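Local coordinates for protein type III secretion system effector HopBA1 (Pseudomonas syringae pv. aptata, PDB 5T09) that acts as a virulence factor recognised by the Arabidopsis resistance protein RBA1, whose self-association it enhances and which then triggers plant cell death, at residues V37-V41 and E67-L72; R218-R222 and I232-G236; I140-M144 and L165-W169; A44-N48 and A182-I186. All coordinates share one frame; numbering follows the deposited sequence.

Contact 1. Residues V37-V41 and E67-L72; sequences VDTLV and ESAAKL
The flat group that touches across this contact is the carboxylate of E67. Its OE1 lies 3.9 Å from V37 CG2, with the two side chains at about a right angle. The contact pairs helix 36-46 with helix 60-74, two helices of an alpha/beta fold with a parallel sheet core. The axes of the two short segments approach to 9.8 Å and cross at -41°. V37, L40 and V41 pack on S68, K71 and L72.

V37 uses both methyls: CG2 goes to E67, while CG1 sits 3.6 Å from S68 OG. L40 reaches the same hydroxyl, with CD2 3.7 Å from S68 OG. Methyls of V37 and L40 therefore pack against the S68 hydroxyl. Its polar need is met within its own helix. With OG beside the backbone N (chi1 -57°), the hydroxyl makes a hydrogen bond to L64 O, one turn back.

K71 runs along the outer margin with an extended chain. Its CB packs 3.8 Å from V41 CG2, and its CD passes V37 CG1. K71 NZ stays 4.6 Å from D38 OD1, too far for a salt bridge, though the opposite charges probably attract weakly. On the inner side L72 closes the contact. L72 CD2 rests against the V41 backbone, 3.8 Å from V41 CA, and also touches V41 CG2.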
loop_
_atom_site.group_PDB
_atom_site.type_symbol
_atom_site.label_atom_id
_atom_site.label_comp_id
_atom_site.label_asym_id
_atom_site.label_seq_id
_atom_site.Cartn_x
_atom_site.Cartn_y
_atom_site.Cartn_z
ATOM N N VAL A 37 -1.440 -13.384 7.062
ATOM C CA VAL A 37 -0.456 -13.633 6.010
ATOM C C VAL A 37 -1.080 -14.465 4.897
ATOM O O VAL A 37 -0.936 -14.153 3.709
ATOM C CB VAL A 37 0.794 -14.320 6.593
ATOM C CG1 VAL A 37 1.792 -14.656 5.486
ATOM C CG2 VAL A 37 1.451 -13.436 7.645
ATOM N N ASP A 38 -1.784 -15.537 5.266
ATOM C CA ASP A 38 -2.393 -16.407 4.266
ATOM C C ASP A 38 -3.377 -15.639 3.390
ATOM O O ASP A 38 -3.477 -15.896 2.183
ATOM C CB ASP A 38 -3.095 -17.581 4.949
ATOM C CG ASP A 38 -2.131 -18.483 5.695
ATOM O OD1 ASP A 38 -0.950 -18.556 5.295
ATOM O OD2 ASP A 38 -2.556 -19.122 6.680
ATOM N N THR A 39 -4.113 -14.694 3.977
ATOM C CA THR A 39 -5.084 -13.929 3.202
ATOM C C THR A 39 -4.392 -12.992 2.221
ATOM O O THR A 39 -4.794 -12.899 1.054
ATOM C CB THR A 39 -6.001 -13.142 4.141
ATOM O OG1 THR A 39 -6.770 -14.053 4.937
ATOM C CG2 THR A 39 -6.949 -12.237 3.354
ATOM N N LEU A 40 -3.351 -12.287 2.670
ATOM C CA LEU A 40 -2.667 -11.342 1.794
ATOM C C LEU A 40 -1.996 -12.062 0.631
ATOM O O LEU A 40 -2.107 -11.639 -0.525
ATOM C CB LEU A 40 -1.646 -10.534 2.592
ATOM C CG LEU A 40 -0.789 -9.551 1.793
ATOM C CD1 LEU A 40 -1.655 -8.597 0.977
ATOM C CD2 LEU A 40 0.128 -8.777 2.725
ATOM N N VAL A 41 -1.289 -13.155 0.920
ATOM C CA VAL A 41 -0.618 -13.911 -0.135
ATOM C C VAL A 41 -1.642 -14.499 -1.098
ATOM O O VAL A 41 -1.439 -14.503 -2.319
ATOM C CB VAL A 41 0.276 -15.001 0.482
ATOM C CG1 VAL A 41 0.908 -15.869 -0.605
ATOM C CG2 VAL A 41 1.354 -14.368 1.353
ATOM N N GLU A 67 6.247 -9.838 7.173
ATOM C CA GLU A 67 6.108 -11.280 7.333
ATOM C C GLU A 67 5.652 -11.969 6.052
ATOM O O GLU A 67 5.828 -13.184 5.922
ATOM C CB GLU A 67 5.123 -11.583 8.463
ATOM C CG GLU A 67 5.523 -10.992 9.808
ATOM C CD GLU A 67 4.438 -11.140 10.857
ATOM O OE1 GLU A 67 3.434 -11.832 10.583
ATOM O OE2 GLU A 67 4.589 -10.562 11.955
ATOM N N SER A 68 5.074 -11.227 5.111
ATOM C CA SER A 68 4.571 -11.794 3.867
ATOM C C SER A 68 5.553 -11.671 2.709
ATOM O O SER A 68 5.304 -12.252 1.649
ATOM C CB SER A 68 3.255 -11.105 3.470
ATOM O OG SER A 68 2.288 -11.208 4.496
ATOM N N ALA A 69 6.653 -10.936 2.887
ATOM C CA ALA A 69 7.510 -10.561 1.768
ATOM C C ALA A 69 7.930 -11.777 0.949
ATOM O O ALA A 69 7.624 -11.877 -0.244
ATOM C CB ALA A 69 8.737 -9.810 2.287
ATOM N N ALA A 70 8.642 -12.712 1.578
ATOM C CA ALA A 70 9.160 -13.867 0.849
ATOM C C ALA A 70 8.033 -14.645 0.180
ATOM O O ALA A 70 8.137 -15.027 -0.992
ATOM C CB ALA A 70 9.953 -14.767 1.796
ATOM N N LYS A 71 6.944 -14.890 0.910
ATOM C CA LYS A 71 5.828 -15.638 0.338
ATOM C C LYS A 71 5.178 -14.872 -0.808
ATOM O O LYS A 71 4.762 -15.473 -1.806
ATOM C CB LYS A 71 4.800 -15.956 1.422
ATOM C CG LYS A 71 5.256 -17.021 2.405
ATOM C CD LYS A 71 4.174 -17.326 3.421
ATOM C CE LYS A 71 4.664 -18.283 4.490
ATOM N NZ LYS A 71 3.625 -18.507 5.532
ATOM N N LEU A 72 5.075 -13.547 -0.684
ATOM C CA LEU A 72 4.528 -12.751 -1.779
ATOM C C LEU A 72 5.393 -12.874 -3.026
ATOM O O LEU A 72 4.875 -13.034 -4.137
ATOM C CB LEU A 72 4.399 -11.289 -1.360
ATOM C CG LEU A 72 3.267 -10.962 -0.379
ATOM C CD1 LEU A 72 3.413 -9.545 0.140
ATOM C CD2 LEU A 72 1.904 -11.149 -1.036
#

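Contact 2. Residues R218-R222 and I232-G236; sequences RGSSR and IVIAG
I232 meets R222 through its backbone: I232 CA lies 3.3 Å from R222 O, a CA-H...O contact. Next comes V233, the paired residue. V233 N donates to R222 O at 2.6 Å, almost straight at 172°. R222 N returns a bond of 2.8 Å to V233 O. V233 O also faces S221 CA.

The side chains of V233 and R222 lie side by side, pointing the same way. V233 CG1 lies over one face of the guanidinium, 4.0 Å from R222 NH1 and offset toward the rim. At the guanidinium edge, R222 NH2 donates to S220 O at 3.1 Å. S220 O lies in the guanidinium plane, while NH2 approaches from above the carbonyl plane. The same NH2 makes a salt bridge with D214.

I234 turns its side chain the other way, onto T39 of helix 36-46. A235 N then donates to S221 OG at 3.2 Å. This hydroxyl takes the place a regular antiparallel pairing would give to S220 O. A235 CB packs 3.4 Å from G219 O.

One antiparallel hydrogen-bonded pair, R222 with V233, thus gives way to a side-chain bond. The arrangement is a beta hairpin with a long connection, which adds the outermost short strand to the mixed sheet.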
loop_
_atom_site.group_PDB
_atom_site.type_symbol
_atom_site.label_atom_id
_atom_site.label_comp_id
_atom_site.label_asym_id
_atom_site.label_seq_id
_atom_site.Cartn_x
_atom_site.Cartn_y
_atom_site.Cartn_z
ATOM N N ARG A 218 -12.429 -7.306 16.849
ATOM C CA ARG A 218 -13.692 -8.041 16.894
ATOM C C ARG A 218 -13.791 -9.022 15.730
ATOM O O ARG A 218 -13.733 -10.241 15.919
ATOM C CB ARG A 218 -14.870 -7.063 16.862
ATOM C CG ARG A 218 -15.016 -6.188 18.090
ATOM C CD ARG A 218 -16.286 -5.360 17.988
ATOM N NE ARG A 218 -16.663 -4.750 19.259
ATOM C CZ ARG A 218 -17.835 -4.164 19.486
ATOM N NH1 ARG A 218 -18.753 -4.108 18.530
ATOM N NH2 ARG A 218 -18.092 -3.634 20.675
ATOM N N GLY A 219 -13.938 -8.497 14.520
ATOM C CA GLY A 219 -14.230 -9.314 13.365
ATOM C C GLY A 219 -13.059 -10.178 12.942
ATOM O O GLY A 219 -11.984 -10.190 13.543
ATOM N N SER A 220 -13.296 -10.931 11.873
ATOM C CA SER A 220 -12.283 -11.747 11.229
ATOM C C SER A 220 -12.127 -11.295 9.785
ATOM O O SER A 220 -12.973 -10.575 9.246
ATOM C CB SER A 220 -12.651 -13.236 11.274
ATOM O OG SER A 220 -12.913 -13.657 12.602
ATOM N N SER A 221 -11.028 -11.714 9.164
ATOM C CA SER A 221 -10.809 -11.401 7.760
ATOM C C SER A 221 -12.002 -11.864 6.936
ATOM O O SER A 221 -12.531 -12.957 7.143
ATOM C CB SER A 221 -9.524 -12.064 7.264
ATOM O OG SER A 221 -8.415 -11.667 8.055
ATOM N N ARG A 222 -12.432 -11.020 6.001
ATOM C CA ARG A 222 -13.711 -11.248 5.343
ATOM C C ARG A 222 -13.782 -10.445 4.053
ATOM O O ARG A 222 -12.997 -9.523 3.824
ATOM C CB ARG A 222 -14.867 -10.856 6.264
ATOM C CG ARG A 222 -14.847 -9.377 6.627
ATOM C CD ARG A 222 -15.719 -9.070 7.831
ATOM N NE ARG A 222 -15.732 -7.637 8.122
ATOM C CZ ARG A 222 -14.923 -7.024 8.984
ATOM N NH1 ARG A 222 -15.024 -5.714 9.160
ATOM N NH2 ARG A 222 -14.014 -7.708 9.670
ATOM N N ILE A 232 -11.794 -6.909 0.227
ATOM C CA ILE A 232 -11.655 -7.791 1.379
ATOM C C ILE A 232 -11.081 -6.998 2.542
ATOM O O ILE A 232 -10.310 -6.051 2.358
ATOM C CB ILE A 232 -10.774 -9.028 1.079
ATOM C CG1 ILE A 232 -9.363 -8.617 0.652
ATOM C CG2 ILE A 232 -11.429 -9.893 0.009
ATOM C CD1 ILE A 232 -8.375 -9.770 0.661
ATOM N N VAL A 233 -11.471 -7.393 3.750
ATOM C CA VAL A 233 -11.015 -6.761 4.980
ATOM C C VAL A 233 -10.180 -7.778 5.743
ATOM O O VAL A 233 -10.639 -8.898 6.000
ATOM C CB VAL A 233 -12.195 -6.272 5.838
ATOM C CG1 VAL A 233 -11.689 -5.401 6.983
ATOM C CG2 VAL A 233 -13.207 -5.519 4.986
ATOM N N ILE A 234 -8.959 -7.393 6.094
ATOM C CA ILE A 234 -8.066 -8.224 6.893
ATOM C C ILE A 234 -8.200 -7.789 8.345
ATOM O O ILE A 234 -8.029 -6.605 8.667
ATOM C CB ILE A 234 -6.612 -8.114 6.405
ATOM C CG1 ILE A 234 -6.456 -8.858 5.074
ATOM C CG2 ILE A 234 -5.637 -8.659 7.460
ATOM C CD1 ILE A 234 -5.067 -8.789 4.470
ATOM N N ALA A 235 -8.510 -8.741 9.219
ATOM C CA ALA A 235 -8.633 -8.456 10.641
ATOM C C ALA A 235 -7.249 -8.329 11.260
ATOM O O ALA A 235 -6.388 -9.192 11.061
ATOM C CB ALA A 235 -9.429 -9.559 11.338
ATOM N N GLY A 236 -7.033 -7.248 12.003
ATOM C CA GLY A 236 -5.744 -7.002 12.621
ATOM C C GLY A 236 -5.849 -6.450 14.025
ATOM O O GLY A 236 -6.938 -6.390 14.603
#

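Contact 3. Residues I140-M144 and L165-W169; sequences IDRKM and LNVAW
I140 lies over one face of the W169 indole. Its CG1 makes a CH-pi contact, 4.0 Å from the centroid of the five-membered ring, and its CD1 is 3.6 Å from W169 CD2. I140 CG1 stands between the backbone N and the carbonyl carbon (chi1 65°), which sends the chain across the ring. N166 OD1 lies above the opposite face, offset toward the rim. It is hydrogen-bonded to H193 ND1, and H193 also stacks with the indole.

D141 and W169 run side by side, with carboxylate and ring planes 81° apart. W169 NE1 donates to D141 OD1 at 2.9 Å. The acceptor lies near the ring plane, but the N-H comes from above the carboxylate plane. A weak bond from R142 N reaches the same OD1. OD1 thus takes two N-H groups, which should limit the rotation of the carboxylate.

The side chain of M144, a selenomethionine, crosses that of L165 at a slant, with SE 4.0 Å from L165 CG. R142 NE packs 3.8 Å from A168 CB. A water donates to I140 O at 2.7 Å and weakly to A168 O.

The contact joins the C-terminal end of edge strand 136-141 to the first turns of helix 166-179 in an EreA/ChaN-like alpha/beta fold.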
loop_
_atom_site.group_PDB
_atom_site.type_symbol
_atom_site.label_atom_id
_atom_site.label_comp_id
_atom_site.label_asym_id
_atom_site.label_seq_id
_atom_site.Cartn_x
_atom_site.Cartn_y
_atom_site.Cartn_z
ATOM N N ILE A 140 5.677 6.065 -5.604
ATOM C CA ILE A 140 4.584 6.538 -6.447
ATOM C C ILE A 140 4.226 7.990 -6.188
ATOM O O ILE A 140 3.484 8.578 -6.991
ATOM C CB ILE A 140 3.322 5.667 -6.273
ATOM C CG1 ILE A 140 2.781 5.819 -4.845
ATOM C CG2 ILE A 140 3.640 4.227 -6.611
ATOM C CD1 ILE A 140 1.560 4.989 -4.534
ATOM N N ASP A 141 4.705 8.584 -5.102
ATOM C CA ASP A 141 4.138 9.845 -4.663
ATOM C C ASP A 141 4.699 11.011 -5.468
ATOM O O ASP A 141 5.750 10.921 -6.109
ATOM C CB ASP A 141 4.399 10.064 -3.172
ATOM C CG ASP A 141 3.407 11.024 -2.544
ATOM O OD1 ASP A 141 2.381 11.331 -3.191
ATOM O OD2 ASP A 141 3.648 11.460 -1.399
ATOM N N ARG A 142 3.966 12.121 -5.427
ATOM C CA ARG A 142 4.330 13.339 -6.132
ATOM C C ARG A 142 4.109 14.518 -5.202
ATOM O O ARG A 142 3.134 14.542 -4.443
ATOM C CB ARG A 142 3.502 13.506 -7.410
ATOM C CG ARG A 142 3.652 14.857 -8.083
ATOM C CD ARG A 142 2.887 14.877 -9.384
ATOM N NE ARG A 142 3.459 13.941 -10.347
ATOM C CZ ARG A 142 4.047 14.277 -11.494
ATOM N NH1 ARG A 142 4.142 15.546 -11.872
ATOM N NH2 ARG A 142 4.532 13.328 -12.279
ATOM N N LYS A 143 5.007 15.496 -5.272
ATOM C CA LYS A 143 4.950 16.619 -4.348
ATOM C C LYS A 143 3.655 17.398 -4.528
ATOM O O LYS A 143 3.216 17.655 -5.652
ATOM C CB LYS A 143 6.146 17.548 -4.556
ATOM C CG LYS A 143 6.164 18.732 -3.592
ATOM C CD LYS A 143 7.515 19.433 -3.573
ATOM C CE LYS A 143 7.653 20.344 -2.359
ATOM N NZ LYS A 143 6.646 21.442 -2.342
HETATM N N MSE A 144 3.045 17.769 -3.408
HETATM C CA MSE A 144 1.851 18.602 -3.415
HETATM C C MSE A 144 1.627 19.199 -2.031
HETATM O O MSE A 144 1.288 18.491 -1.083
HETATM C CB MSE A 144 0.627 17.798 -3.844
HETATM C CG MSE A 144 -0.575 18.665 -4.182
HETATM SE SE MSE A 144 -2.249 17.671 -4.147
HETATM C CE MSE A 144 -2.326 17.306 -2.238
ATOM N N LEU A 165 -4.165 13.051 -7.018
ATOM C CA LEU A 165 -2.870 12.452 -7.312
ATOM C C LEU A 165 -2.970 10.999 -7.749
ATOM O O LEU A 165 -1.960 10.437 -8.180
ATOM C CB LEU A 165 -1.963 12.535 -6.081
ATOM C CG LEU A 165 -1.628 13.929 -5.557
ATOM C CD1 LEU A 165 -0.802 13.815 -4.287
ATOM C CD2 LEU A 165 -0.890 14.744 -6.609
ATOM N N ASN A 166 -4.146 10.377 -7.640
ATOM C CA ASN A 166 -4.277 8.967 -7.989
ATOM C C ASN A 166 -3.776 8.699 -9.401
ATOM O O ASN A 166 -3.096 7.697 -9.649
ATOM C CB ASN A 166 -5.734 8.525 -7.849
ATOM C CG ASN A 166 -6.111 8.205 -6.421
ATOM O OD1 ASN A 166 -5.402 8.572 -5.483
ATOM N ND2 ASN A 166 -7.227 7.506 -6.246
ATOM N N VAL A 167 -4.101 9.587 -10.340
ATOM C CA VAL A 167 -3.691 9.384 -11.724
ATOM C C VAL A 167 -2.175 9.347 -11.834
ATOM O O VAL A 167 -1.623 8.606 -12.657
ATOM C CB VAL A 167 -4.310 10.478 -12.619
ATOM C CG1 VAL A 167 -3.714 11.846 -12.312
ATOM C CG2 VAL A 167 -4.130 10.130 -14.071
ATOM N N ALA A 168 -1.475 10.125 -11.003
ATOM C CA ALA A 168 -0.019 10.163 -11.061
ATOM C C ALA A 168 0.599 9.006 -10.287
ATOM O O ALA A 168 1.606 8.434 -10.718
ATOM C CB ALA A 168 0.491 11.497 -10.519
ATOM N N TRP A 169 0.024 8.665 -9.134
ATOM C CA TRP A 169 0.422 7.447 -8.437
ATOM C C TRP A 169 0.363 6.248 -9.374
ATOM O O TRP A 169 1.272 5.408 -9.393
ATOM C CB TRP A 169 -0.497 7.198 -7.247
ATOM C CG TRP A 169 -0.232 8.008 -6.018
ATOM C CD1 TRP A 169 0.558 9.114 -5.899
ATOM C CD2 TRP A 169 -0.771 7.755 -4.721
ATOM N NE1 TRP A 169 0.542 9.568 -4.599
ATOM C CE2 TRP A 169 -0.270 8.750 -3.857
ATOM C CE3 TRP A 169 -1.635 6.787 -4.206
ATOM C CZ2 TRP A 169 -0.606 8.799 -2.507
ATOM C CZ3 TRP A 169 -1.968 6.837 -2.875
ATOM C CH2 TRP A 169 -1.451 7.834 -2.034
HETATM O O HOH W 1 3.607 10.278 -9.059
#

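Contact 4. Residues A44-N48 and A182-I186; sequences ASDNN and ANKSI
K184 reaches from its strand to the end of a helix, and nearly every atom of its side chain meets a backbone oxygen. CG lies beside the backbone N (chi1 -54°) and the chain beyond it is extended. CB is 3.7 Å from N48 O. CG is 3.9 Å from N48 OD1, where the N48 side chain crosses at about a right angle. CD runs past two carbonyl oxygens on the same side, 3.2 Å from A44 O and 3.4 Å from N47 O. CE continues past A44 O.

At the tip, NZ donates to A44 O at 3.0 Å, in the carbonyl plane and on a lone pair. It also donates to S45 O at 2.7 Å, from well above that carbonyl plane. A third, weak bond goes to A75 O. The positive charge thus sits at the carbonyl end of helix 36-46, where the helix dipole would probably favour it.

Near the root of the side chain, S185 N donates to N48 O at 3.1 Å. The pairing of S185 with V50 carries on from there. Strand 184-190 runs between strands 49-54 and 77-82, and A44 and I186 both rest on L72 of helix 60-74.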
loop_
_atom_site.group_PDB
_atom_site.type_symbol
_atom_site.label_atom_id
_atom_site.label_comp_id
_atom_site.label_asym_id
_atom_site.label_seq_id
_atom_site.Cartn_x
_atom_site.Cartn_y
_atom_site.Cartn_z
ATOM N N ALA A 44 -2.825 -11.795 -3.465
ATOM C CA ALA A 44 -1.836 -11.542 -4.507
ATOM C C ALA A 44 -1.740 -12.713 -5.473
ATOM O O ALA A 44 -1.508 -12.510 -6.670
ATOM C CB ALA A 44 -0.469 -11.257 -3.882
ATOM N N SER A 45 -1.922 -13.941 -4.980
ATOM C CA SER A 45 -1.868 -15.103 -5.858
ATOM C C SER A 45 -3.007 -15.095 -6.869
ATOM O O SER A 45 -2.854 -15.626 -7.972
ATOM C CB SER A 45 -1.908 -16.390 -5.034
ATOM O OG SER A 45 -1.855 -17.529 -5.876
ATOM N N ASP A 46 -4.141 -14.487 -6.523
ATOM C CA ASP A 46 -5.317 -14.506 -7.381
ATOM C C ASP A 46 -5.443 -13.277 -8.275
ATOM O O ASP A 46 -6.325 -13.254 -9.140
ATOM C CB ASP A 46 -6.585 -14.633 -6.526
ATOM C CG ASP A 46 -6.617 -15.915 -5.713
ATOM O OD1 ASP A 46 -5.948 -16.892 -6.111
ATOM O OD2 ASP A 46 -7.316 -15.949 -4.678
ATOM N N ASN A 47 -4.591 -12.267 -8.100
ATOM C CA ASN A 47 -4.711 -11.023 -8.849
ATOM C C ASN A 47 -3.341 -10.557 -9.318
ATOM O O ASN A 47 -2.330 -10.756 -8.640
ATOM C CB ASN A 47 -5.353 -9.913 -8.006
ATOM C CG ASN A 47 -6.823 -10.152 -7.748
ATOM O OD1 ASN A 47 -7.671 -9.793 -8.563
ATOM N ND2 ASN A 47 -7.133 -10.752 -6.606
ATOM N N ASN A 48 -3.325 -9.913 -10.487
ATOM C CA ASN A 48 -2.114 -9.268 -10.978
ATOM C C ASN A 48 -1.826 -7.954 -10.267
ATOM O O ASN A 48 -0.681 -7.486 -10.303
ATOM C CB ASN A 48 -2.217 -9.011 -12.483
ATOM C CG ASN A 48 -2.098 -10.278 -13.301
ATOM O OD1 ASN A 48 -1.453 -11.241 -12.882
ATOM N ND2 ASN A 48 -2.717 -10.286 -14.478
ATOM N N ALA A 182 7.383 -6.911 -14.286
ATOM C CA ALA A 182 6.776 -7.537 -13.121
ATOM C C ALA A 182 5.601 -8.417 -13.529
ATOM O O ALA A 182 4.747 -8.009 -14.324
ATOM C CB ALA A 182 6.313 -6.472 -12.128
ATOM N N ASN A 183 5.565 -9.632 -12.989
ATOM C CA ASN A 183 4.371 -10.459 -13.110
ATOM C C ASN A 183 3.204 -9.816 -12.367
ATOM O O ASN A 183 2.201 -9.422 -12.974
ATOM C CB ASN A 183 4.654 -11.862 -12.570
ATOM C CG ASN A 183 3.680 -12.896 -13.091
ATOM O OD1 ASN A 183 3.358 -12.917 -14.281
ATOM N ND2 ASN A 183 3.202 -13.762 -12.203
ATOM N N LYS A 184 3.331 -9.682 -11.051
ATOM C CA LYS A 184 2.312 -9.070 -10.214
ATOM C C LYS A 184 2.924 -7.930 -9.413
ATOM O O LYS A 184 4.118 -7.944 -9.099
ATOM C CB LYS A 184 1.694 -10.096 -9.267
ATOM C CG LYS A 184 1.156 -11.318 -9.974
ATOM C CD LYS A 184 0.617 -12.329 -8.993
ATOM C CE LYS A 184 -0.049 -13.484 -9.711
ATOM N NZ LYS A 184 -0.560 -14.486 -8.747
ATOM N N SER A 185 2.091 -6.943 -9.086
ATOM C CA SER A 185 2.517 -5.776 -8.332
ATOM C C SER A 185 1.540 -5.503 -7.198
ATOM O O SER A 185 0.360 -5.856 -7.272
ATOM C CB SER A 185 2.617 -4.534 -9.230
ATOM O OG SER A 185 3.113 -3.427 -8.506
ATOM N N ILE A 186 2.054 -4.882 -6.140
ATOM C CA ILE A 186 1.241 -4.374 -5.044
ATOM C C ILE A 186 1.480 -2.877 -4.947
ATOM O O ILE A 186 2.628 -2.420 -5.006
ATOM C CB ILE A 186 1.575 -5.068 -3.710
ATOM C CG1 ILE A 186 1.175 -6.541 -3.772
ATOM C CG2 ILE A 186 0.872 -4.367 -2.542
ATOM C CD1 ILE A 186 1.683 -7.369 -2.613
#

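In the fold
From the N terminus, contact 1 closes the first loop, joining helix 36-46 to helix 60-74 around strand 49-54. Contact 4 starts later on helix 36-46 and closes only at strand 184-190. Contacts 1 and 4 therefore cross, and they touch where L72 packs on A44 and I186. Contact 3 is nested inside contact 4. It joins the end of strand 136-141 to helix 166-179, on the opposite side of the chain's centre from contact 1. Contact 2 follows in series and closes the last hairpin at the other edge of the sheet. It meets contact 1 where T39 packs on I232 and I234.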